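Local atomic coordinates of lysosome-associated membrane glycoprotein 3 (Homo sapiens, PDB entry 4AKM), a protein that contributes to the unfolded protein response and to fusion of lysosomes with autophagosomes, as a glycoprotein of the lysosomal membrane. Residues P36-N41 with L89-P94; S83-Y88 with L124-H129. All coordinates share one frame; numbering follows the deposited sequence.

Contact 1 (P36-N41 with L89-P94); sequences PRRYFN and LTVSDP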
# COMPACT_ATOMS: atom_id res chain seq x y z
N PRO A 36 5.80 -7.72 23.01
CA PRO A 36 4.61 -7.51 22.18
C PRO A 36 4.63 -6.19 21.41
O PRO A 36 5.30 -5.22 21.79
CB PRO A 36 3.47 -7.50 23.20
CG PRO A 36 3.96 -8.35 24.30
CD PRO A 36 5.44 -8.08 24.39
N ARG A 37 3.89 -6.18 20.32
CA ARG A 37 3.82 -5.02 19.46
C ARG A 37 2.38 -4.57 19.33
O ARG A 37 1.46 -5.34 19.58
CB ARG A 37 4.41 -5.36 18.09
CG ARG A 37 5.93 -5.31 18.05
CD ARG A 37 6.53 -6.60 17.51
NE ARG A 37 5.71 -7.19 16.45
CZ ARG A 37 6.10 -8.17 15.65
NH1 ARG A 37 7.31 -8.70 15.76
NH2 ARG A 37 5.26 -8.63 14.72
N ARG A 38 2.18 -3.31 18.96
CA ARG A 38 0.84 -2.79 18.73
C ARG A 38 0.43 -3.06 17.28
O ARG A 38 1.15 -2.72 16.35
CB ARG A 38 0.78 -1.30 19.07
CG ARG A 38 -0.61 -0.80 19.45
CD ARG A 38 -0.55 0.52 20.22
NE ARG A 38 0.25 0.40 21.44
CZ ARG A 38 0.43 1.38 22.33
NH1 ARG A 38 -0.13 2.57 22.13
NH2 ARG A 38 1.18 1.17 23.41
N TYR A 39 -0.72 -3.69 17.11
CA TYR A 39 -1.24 -3.96 15.78
C TYR A 39 -2.36 -2.99 15.43
O TYR A 39 -3.16 -2.61 16.29
CB TYR A 39 -1.73 -5.41 15.69
CG TYR A 39 -0.61 -6.44 15.68
CD1 TYR A 39 0.03 -6.82 16.85
CD2 TYR A 39 -0.20 -7.02 14.49
CE1 TYR A 39 1.06 -7.75 16.84
CE2 TYR A 39 0.82 -7.95 14.47
CZ TYR A 39 1.45 -8.32 15.64
OH TYR A 39 2.47 -9.25 15.61
N PHE A 40 -2.40 -2.55 14.18
CA PHE A 40 -3.52 -1.74 13.71
C PHE A 40 -4.00 -2.14 12.33
O PHE A 40 -3.29 -2.00 11.35
CB PHE A 40 -3.18 -0.25 13.69
CG PHE A 40 -4.26 0.58 13.08
CD1 PHE A 40 -5.42 0.86 13.80
CD2 PHE A 40 -4.16 1.03 11.77
CE1 PHE A 40 -6.44 1.61 13.24
CE2 PHE A 40 -5.18 1.78 11.20
CZ PHE A 40 -6.32 2.07 11.93
N ASN A 41 -5.24 -2.63 12.27
CA ASN A 41 -5.83 -3.03 11.00
C ASN A 41 -6.44 -1.85 10.26
O ASN A 41 -7.32 -1.17 10.79
CB ASN A 41 -6.89 -4.10 11.26
CG ASN A 41 -6.30 -5.40 11.76
OD1 ASN A 41 -5.09 -5.51 11.98
ND2 ASN A 41 -7.16 -6.40 11.96
N LEU A 89 0.81 6.99 11.82
CA LEU A 89 -0.14 6.35 12.72
C LEU A 89 -0.12 6.99 14.10
O LEU A 89 0.93 7.11 14.71
CB LEU A 89 0.18 4.86 12.86
CG LEU A 89 -0.77 4.08 13.76
CD1 LEU A 89 -2.17 4.14 13.19
CD2 LEU A 89 -0.31 2.65 13.92
N THR A 90 -1.29 7.39 14.60
CA THR A 90 -1.39 7.94 15.95
C THR A 90 -1.90 6.89 16.93
O THR A 90 -2.88 6.20 16.65
CB THR A 90 -2.35 9.15 15.99
OG1 THR A 90 -2.05 10.05 14.92
CG2 THR A 90 -2.22 9.89 17.31
N VAL A 91 -1.23 6.76 18.07
CA VAL A 91 -1.77 5.96 19.17
C VAL A 91 -2.18 6.90 20.32
O VAL A 91 -1.48 7.86 20.62
CB VAL A 91 -0.79 4.86 19.65
CG1 VAL A 91 -0.43 3.93 18.51
CG2 VAL A 91 0.46 5.46 20.27
N SER A 92 -3.33 6.62 20.94
CA SER A 92 -3.86 7.53 21.95
C SER A 92 -3.06 7.52 23.25
O SER A 92 -2.79 8.58 23.82
CB SER A 92 -5.34 7.22 22.24
OG SER A 92 -5.88 8.16 23.15
N ASP A 93 -2.70 6.32 23.69
CA ASP A 93 -1.98 6.13 24.96
C ASP A 93 -0.75 5.23 24.78
O ASP A 93 -0.86 4.10 24.31
CB ASP A 93 -2.89 5.62 26.07
CG ASP A 93 -3.69 6.73 26.72
OD1 ASP A 93 -3.09 7.77 27.10
OD2 ASP A 93 -4.93 6.59 26.85
N PRO A 94 0.44 5.72 25.18
CA PRO A 94 0.77 7.02 25.79
C PRO A 94 0.24 8.25 25.05
O PRO A 94 -0.68 8.87 25.57
CB PRO A 94 2.30 7.03 25.78
CG PRO A 94 2.66 5.58 25.91
CD PRO A 94 1.63 4.86 25.08
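R38 reaches across to the turn at D93 and makes the polar part of this contact. Its NH1 donates to the backbone O of D93 at 2.8 Å. The bond is bent, with an N-H...O angle of 140°, and the donor stands tilted from the carbonyl plane. The accepting carbonyl belongs to the cis peptide bond between D93 and P94. The guanidinium has a second partner outside the two segments: its NE forms a salt bridge with D29. D93 is poorly ordered and takes part through its backbone O.

Van der Waals contacts lie on the same side of strand 38-41. V91 meets R38 tip to tip: R38 NH1 lies 3.5 Å from V91 CG2, and R38 CD packs on V91 CG1. P94 CD comes up near the edge of the guanidinium, 4.1 Å from R38 NH2. The domain is a beta prism, the membrane-proximal part of the LAMP-3 luminal region. Here strand 38-41, paired with strand 14-27 in one sheet, faces the end of strand 80-90 in the other.

A CH-pi contact lies further along the strand. L89 CD1 sits over one face of the F40 ring, 4.3 Å from the ring centroid and displaced toward the rim. F40 CG is anti to its backbone N (chi1 174°) and lies 4.1 Å from L89 CD1. L89 CD2 touches F40 CB, and F64 meets the F40 ring as well.

Contact 2 (S83-Y88 with L124-H129); sequences SEVGAY and LQLSAH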
# COMPACT_ATOMS: atom_id res chain seq x y z
N SER A 83 7.25 2.04 -5.77
CA SER A 83 8.57 2.63 -5.60
C SER A 83 8.74 3.32 -4.24
O SER A 83 9.86 3.62 -3.83
CB SER A 83 8.88 3.61 -6.73
OG SER A 83 8.03 4.73 -6.67
N GLU A 84 7.64 3.58 -3.55
CA GLU A 84 7.76 4.20 -2.23
C GLU A 84 6.63 3.83 -1.27
O GLU A 84 5.48 3.69 -1.69
CB GLU A 84 7.88 5.73 -2.35
CG GLU A 84 7.97 6.46 -1.02
CD GLU A 84 8.47 7.89 -1.17
OE1 GLU A 84 9.59 8.06 -1.70
OE2 GLU A 84 7.75 8.83 -0.75
N VAL A 85 6.94 3.65 0.01
CA VAL A 85 5.86 3.44 0.98
C VAL A 85 6.01 4.31 2.21
O VAL A 85 7.03 4.28 2.88
CB VAL A 85 5.72 1.97 1.43
CG1 VAL A 85 4.45 1.82 2.26
CG2 VAL A 85 5.70 1.04 0.24
N GLY A 86 4.97 5.07 2.52
CA GLY A 86 4.99 5.90 3.69
C GLY A 86 3.80 5.58 4.57
O GLY A 86 2.76 5.17 4.08
N ALA A 87 3.98 5.74 5.87
CA ALA A 87 2.86 5.59 6.78
C ALA A 87 2.96 6.52 7.98
O ALA A 87 4.06 6.97 8.36
CB ALA A 87 2.70 4.16 7.23
N TYR A 88 1.80 6.79 8.55
CA TYR A 88 1.67 7.70 9.67
C TYR A 88 0.55 7.13 10.52
O TYR A 88 -0.53 6.82 10.01
CB TYR A 88 1.29 9.07 9.12
CG TYR A 88 1.18 10.22 10.09
CD1 TYR A 88 0.04 10.39 10.87
CD2 TYR A 88 2.19 11.16 10.19
CE1 TYR A 88 -0.07 11.45 11.75
CE2 TYR A 88 2.08 12.24 11.06
CZ TYR A 88 0.95 12.38 11.83
OH TYR A 88 0.83 13.44 12.70
N LEU A 124 7.08 -4.96 5.12
CA LEU A 124 8.10 -3.95 4.89
C LEU A 124 8.36 -3.13 6.15
O LEU A 124 7.42 -2.59 6.74
CB LEU A 124 7.66 -3.03 3.76
CG LEU A 124 8.76 -2.12 3.22
CD1 LEU A 124 9.84 -2.97 2.59
CD2 LEU A 124 8.18 -1.12 2.23
N GLN A 125 9.61 -3.05 6.57
CA GLN A 125 9.96 -2.15 7.67
C GLN A 125 10.07 -0.73 7.13
O GLN A 125 10.90 -0.45 6.27
CB GLN A 125 11.27 -2.56 8.35
CG GLN A 125 11.12 -3.66 9.39
CD GLN A 125 10.90 -3.13 10.80
OE1 GLN A 125 10.44 -2.00 10.99
NE2 GLN A 125 11.23 -3.95 11.79
N LEU A 126 9.22 0.16 7.64
CA LEU A 126 9.19 1.55 7.18
C LEU A 126 10.18 2.41 7.96
O LEU A 126 10.99 3.13 7.39
CB LEU A 126 7.78 2.12 7.26
CG LEU A 126 6.73 1.34 6.47
CD1 LEU A 126 5.40 2.05 6.49
CD2 LEU A 126 7.19 1.08 5.04
N SER A 127 10.09 2.32 9.29
CA SER A 127 11.08 2.90 10.18
C SER A 127 11.63 1.77 11.02
O SER A 127 11.47 0.60 10.68
CB SER A 127 10.45 3.96 11.08
OG SER A 127 9.58 3.36 12.02
N ALA A 128 12.29 2.11 12.12
CA ALA A 128 12.84 1.11 13.02
C ALA A 128 11.76 0.51 13.92
O ALA A 128 11.92 -0.59 14.45
CB ALA A 128 13.94 1.72 13.86
N HIS A 129 10.66 1.24 14.09
CA HIS A 129 9.57 0.80 14.96
C HIS A 129 8.29 0.56 14.18
O HIS A 129 7.35 -0.04 14.69
CB HIS A 129 9.28 1.84 16.05
CG HIS A 129 10.46 2.18 16.90
ND1 HIS A 129 11.26 3.28 16.67
CD2 HIS A 129 10.98 1.56 17.99
CE1 HIS A 129 12.22 3.32 17.58
NE2 HIS A 129 12.07 2.29 18.39
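L126 spreads its two methyls over the backbone and side chains of strand 80-90. Its CD1 lies against A87 CB at 3.5 Å. Its CD2 lies 4.0 Å from V85 CG1 and close to the backbone O of V85. The side chains of L126 and V85 cross at about a right angle. L124, two residues earlier in the same segment, puts its CD2 3.8 Å from V85 CG2. V85 is therefore gripped by both leucines, one on each of its methyls. The side-chain contacts are apolar and mostly buried.

V85 and A87 point toward the leucines, and G86 lies between them in the strand. Both leucines in turn point toward strand 80-90. The chain turns just after L126. There S127 OG accepts from the backbone N of H129 at 3.2 Å, which makes an ST turn, and it is also hydrogen-bonded to the N of L130.

Around this first layer, V132 of strand 130-135 touches both leucines, and L130 touches A87. L71 of strand 67-75 packs on V85. A classic beta bulge sets S83 and E84 opposite T72. Strand 80-90 runs antiparallel between strands 67-75 and 97-110, and its inward face packs on the second sheet of the prism, where strand 122-125 pairs with strand 130-135.

How the contacts relate
Both contacts use strand 80-90. Contact 2 takes residues 83-88 and contact 1 continues from L89 into the turn beyond the strand. Their centres are about 15 Å apart. In each, this strand or the turn after it meets the other sheet or a loop leading from it. Contact 2 is buried, about 10 Å from the centre of the chain. Contact 1 is more peripheral, at about 19 Å, only partly buried, and adds a hydrogen bond. No active site is involved. The glycan sugar on N70 lies about 6 Å from G86 and about 12 Å from the L89 side chain. Bound iridium lies about 10 Å from the side chain of L89 and about 9 Å from that of L126.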